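PDB 4F2N: superoxide dismutase from Leishmania major, which catalyses the dismutation of superoxide to molecular oxygen and hydrogen peroxide at a single iron ion bound in each subunit. Local coordinates for residues Glu56-Lys61 with Phe106-Phe111. Sequence-based numbering, arbitrary orientation.
With FE2 (Fe (II) ion), chain N.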
ATOM      1  N   GLU B  56      -7.147   8.442 -15.272  1.00 24.91           N
ATOM      2  CA  GLU B  56      -7.948   9.513 -14.662  1.00 25.90           C
ATOM      3  C   GLU B  56      -7.917   9.418 -13.128  1.00 24.40           C
ATOM      4  O   GLU B  56      -7.690  10.425 -12.432  1.00 24.31           O
ATOM      5  CB  GLU B  56      -9.395   9.477 -15.161  1.00 28.39           C
ATOM      6  CG  GLU B  56     -10.273  10.531 -14.518  1.00 31.31           C
ATOM      7  CD  GLU B  56     -11.709  10.520 -14.988  1.00 35.18           C
ATOM      8  OE1 GLU B  56     -12.261   9.456 -15.386  1.00 36.50           O
ATOM      9  OE2 GLU B  56     -12.305  11.613 -14.935  1.00 38.68           O
ATOM     10  N   LEU B  57      -8.146   8.210 -12.611  1.00 23.11           N
ATOM     11  CA  LEU B  57      -8.071   7.982 -11.158  1.00 22.27           C
ATOM     12  C   LEU B  57      -6.698   8.378 -10.671  1.00 21.20           C
ATOM     13  O   LEU B  57      -6.551   9.121  -9.693  1.00 21.27           O
ATOM     14  CB  LEU B  57      -8.315   6.508 -10.812  1.00 21.91           C
ATOM     15  CG  LEU B  57      -9.752   6.048 -11.073  1.00 22.83           C
ATOM     16  CD1 LEU B  57      -9.840   4.530 -10.942  1.00 22.25           C
ATOM     17  CD2 LEU B  57     -10.730   6.771 -10.143  1.00 22.86           C
ATOM     18  N   HIS B  58      -5.675   7.888 -11.353  1.00 20.49           N
ATOM     19  CA  HIS B  58      -4.314   7.975 -10.813  1.00 19.66           C
ATOM     20  C   HIS B  58      -3.818   9.401 -10.795  1.00 20.60           C
ATOM     21  O   HIS B  58      -3.213   9.878  -9.804  1.00 19.55           O
ATOM     22  CB  HIS B  58      -3.361   7.118 -11.658  1.00 18.91           C
ATOM     23  CG  HIS B  58      -2.097   6.720 -10.917  1.00 17.55           C
ATOM     24  ND1 HIS B  58      -1.238   5.801 -11.394  1.00 17.25           N
ATOM     25  CD2 HIS B  58      -1.593   7.128  -9.672  1.00 17.06           C
ATOM     26  CE1 HIS B  58      -0.239   5.631 -10.499  1.00 17.16           C
ATOM     27  NE2 HIS B  58      -0.465   6.441  -9.458  1.00 16.03           N
ATOM     28  N   TYR B  59      -4.074  10.089 -11.904  1.00 21.43           N
ATOM     29  CA  TYR B  59      -3.599  11.452 -12.120  1.00 22.87           C
ATOM     30  C   TYR B  59      -4.552  12.475 -11.506  1.00 24.30           C
ATOM     31  O   TYR B  59      -4.126  13.304 -10.699  1.00 24.10           O
ATOM     32  CB  TYR B  59      -3.427  11.695 -13.637  1.00 23.76           C
ATOM     33  CG  TYR B  59      -3.046  13.111 -14.077  1.00 24.79           C
ATOM     34  CD1 TYR B  59      -1.726  13.557 -14.020  1.00 24.65           C
ATOM     35  CD2 TYR B  59      -4.012  13.986 -14.580  1.00 26.14           C
ATOM     36  CE1 TYR B  59      -1.377  14.840 -14.441  1.00 25.86           C
ATOM     37  CE2 TYR B  59      -3.676  15.267 -15.018  1.00 27.36           C
ATOM     38  CZ  TYR B  59      -2.361  15.679 -14.951  1.00 26.86           C
ATOM     39  OH  TYR B  59      -2.063  16.951 -15.371  1.00 28.04           O
ATOM     40  N   SER B  60      -5.832  12.438 -11.905  1.00 25.36           N
ATOM     41  CA  SER B  60      -6.804  13.434 -11.412  1.00 27.29           C
ATOM     42  C   SER B  60      -7.263  13.242  -9.973  1.00 26.50           C
ATOM     43  O   SER B  60      -7.728  14.203  -9.377  1.00 26.46           O
ATOM     44  CB  SER B  60      -8.039  13.519 -12.305  1.00 29.03           C
ATOM     45  OG  SER B  60      -7.623  13.983 -13.562  1.00 32.84           O
ATOM     46  N   LYS B  61      -7.174  12.019  -9.431  1.00 25.37           N
ATOM     47  CA  LYS B  61      -7.568  11.792  -8.022  1.00 26.13           C
ATOM     48  C   LYS B  61      -6.372  11.670  -7.097  1.00 24.50           C
ATOM     49  O   LYS B  61      -6.219  12.494  -6.220  1.00 24.87           O
ATOM     50  CB  LYS B  61      -8.468  10.563  -7.803  1.00 26.80           C
ATOM     51  CG  LYS B  61      -9.587  10.349  -8.810  1.00 30.03           C
ATOM     52  CD  LYS B  61     -10.661  11.401  -8.740  1.00 33.24           C
ATOM     53  CE  LYS B  61     -11.631  11.185  -9.903  1.00 35.96           C
ATOM     54  NZ  LYS B  61     -12.510  12.362 -10.048  1.00 37.37           N
ATOM     55  N   PHE B 106       6.616  14.295  -6.216  1.00 18.04           N
ATOM     56  CA  PHE B 106       7.796  14.076  -7.038  1.00 18.41           C
ATOM     57  C   PHE B 106       7.707  12.696  -7.720  1.00 17.93           C
ATOM     58  O   PHE B 106       7.945  12.585  -8.942  1.00 18.48           O
ATOM     59  CB  PHE B 106       9.081  14.173  -6.191  1.00 18.52           C
ATOM     60  CG  PHE B 106      10.313  13.687  -6.926  1.00 19.51           C
ATOM     61  CD1 PHE B 106      11.065  14.572  -7.696  1.00 20.61           C
ATOM     62  CD2 PHE B 106      10.694  12.343  -6.884  1.00 19.49           C
ATOM     63  CE1 PHE B 106      12.177  14.124  -8.428  1.00 21.28           C
ATOM     64  CE2 PHE B 106      11.799  11.879  -7.602  1.00 20.74           C
ATOM     65  CZ  PHE B 106      12.549  12.782  -8.375  1.00 21.25           C
ATOM     66  N   ASN B 107       7.376  11.658  -6.948  1.00 16.98           N
ATOM     67  CA  ASN B 107       7.410  10.288  -7.489  1.00 17.04           C
ATOM     68  C   ASN B 107       6.461  10.164  -8.663  1.00 16.73           C
ATOM     69  O   ASN B 107       6.834   9.590  -9.694  1.00 17.12           O
ATOM     70  CB  ASN B 107       7.063   9.231  -6.430  1.00 16.89           C
ATOM     71  CG  ASN B 107       8.097   9.159  -5.329  1.00 17.53           C
ATOM     72  OD1 ASN B 107       9.259   9.578  -5.504  1.00 17.64           O
ATOM     73  ND2 ASN B 107       7.691   8.622  -4.193  1.00 17.36           N
ATOM     74  N   HIS B 108       5.251  10.717  -8.522  1.00 16.52           N
ATOM     75  CA  HIS B 108       4.254  10.647  -9.625  1.00 16.73           C
ATOM     76  C   HIS B 108       4.672  11.475 -10.816  1.00 16.96           C
ATOM     77  O   HIS B 108       4.511  11.040 -11.962  1.00 17.99           O
ATOM     78  CB  HIS B 108       2.835  11.051  -9.162  1.00 16.75           C
ATOM     79  CG  HIS B 108       2.156   9.988  -8.309  1.00 16.49           C
ATOM     80  ND1 HIS B 108       2.364   9.885  -6.966  1.00 16.26           N
ATOM     81  CD2 HIS B 108       1.333   8.930  -8.661  1.00 16.32           C
ATOM     82  CE1 HIS B 108       1.692   8.837  -6.484  1.00 16.22           C
ATOM     83  NE2 HIS B 108       1.067   8.226  -7.516  1.00 16.31           N
ATOM     84  N   SER B 109       5.193  12.680 -10.579  1.00 17.13           N
ATOM     85  CA  SER B 109       5.667  13.543 -11.670  1.00 17.67           C
ATOM     86  C   SER B 109       6.722  12.853 -12.502  1.00 17.70           C
ATOM     87  O   SER B 109       6.727  12.935 -13.731  1.00 18.27           O
ATOM     88  CB  SER B 109       6.185  14.889 -11.121  1.00 17.68           C
ATOM     89  OG  SER B 109       5.108  15.570 -10.496  1.00 17.60           O
ATOM     90  N   PHE B 110       7.614  12.162 -11.818  1.00 17.23           N
ATOM     91  CA  PHE B 110       8.715  11.476 -12.476  1.00 17.48           C
ATOM     92  C   PHE B 110       8.165  10.312 -13.285  1.00 17.72           C
ATOM     93  O   PHE B 110       8.535  10.125 -14.450  1.00 18.65           O
ATOM     94  CB  PHE B 110       9.760  10.989 -11.441  1.00 17.00           C
ATOM     95  CG  PHE B 110      10.995  10.436 -12.093  1.00 17.46           C
ATOM     96  CD1 PHE B 110      11.927  11.295 -12.682  1.00 18.14           C
ATOM     97  CD2 PHE B 110      11.225   9.071 -12.129  1.00 17.33           C
ATOM     98  CE1 PHE B 110      13.079  10.795 -13.290  1.00 18.90           C
ATOM     99  CE2 PHE B 110      12.370   8.561 -12.748  1.00 18.19           C
ATOM    100  CZ  PHE B 110      13.295   9.416 -13.326  1.00 18.78           C
ATOM    101  N   PHE B 111       7.237   9.561 -12.676  1.00 17.20           N
ATOM    102  CA  PHE B 111       6.522   8.473 -13.349  1.00 17.27           C
ATOM    103  C   PHE B 111       5.868   8.903 -14.664  1.00 18.28           C
ATOM    104  O   PHE B 111       6.002   8.188 -15.669  1.00 18.59           O
ATOM    105  CB  PHE B 111       5.455   7.910 -12.393  1.00 16.64           C
ATOM    106  CG  PHE B 111       4.856   6.602 -12.810  1.00 16.59           C
ATOM    107  CD1 PHE B 111       5.649   5.542 -13.274  1.00 16.81           C
ATOM    108  CD2 PHE B 111       3.484   6.401 -12.682  1.00 16.55           C
ATOM    109  CE1 PHE B 111       5.070   4.321 -13.625  1.00 17.20           C
ATOM    110  CE2 PHE B 111       2.899   5.163 -13.024  1.00 16.86           C
ATOM    111  CZ  PHE B 111       3.696   4.130 -13.485  1.00 16.96           C
TER
HETATM  112 FE   FE2 N 300       0.544   6.243  -7.535  1.00 16.82          FE
HETATM  113  O   HOH W   1       1.722   5.913  -5.636  1.00 12.29           O
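Two helices of the alpha-hairpin domain of an iron superoxide dismutase meet here at the metal, each giving one histidine: His58 from helix 52-71 and His108 from helix 96-113. His58 NE2 lies 2.2 Å from the iron and His108 NE2 lies 2.1 Å from it, the two bonds nearly at right angles. His58 NE2 and His108 NE2 are therefore just 3.1 Å apart, neighbours drawn together by the shared ion and not by a hydrogen bond. The water bound to the iron at 2.3 Å stands almost straight across from His58 NE2, the angle from NE2 through the iron to the water oxygen being 175°, so His58 and water are the axial ligands of a five-coordinate, trigonal-bipyramidal site; Asp191 and His195 join His108 around the equator.

The imidazoles meet rim to rim with their planes at 86°, and His58 NE2 sits at the edge of the His108 ring, near its plane, 3.2 Å from His108 CD2. His58 reaches inward because its CG is turned anti to the backbone N (chi1 -158°). On the other side chain, the rotation of the ring is fixed at both ends: NE2 on iron, ND1 donating to the carbonyl of Gln104 one turn earlier in the same helix. Phe111 completes the contact, its CE2 lying 4.1 Å from His58 CE1, an oblique van der Waals touch. Around His58 the helix widens into a pi-type turn, where Lys61 N bonds to Leu57 O at 3.0 Å and more weakly to Glu56 O.

All three touching residues are buried. Phe111 also packs on Thr189 and Asp191 of strand 185-191, tying the hairpin to the C-terminal domain's sheet, while Leu57 and Lys61 on helix 52-71 pack against Glu202 and Asn203 of the second subunit.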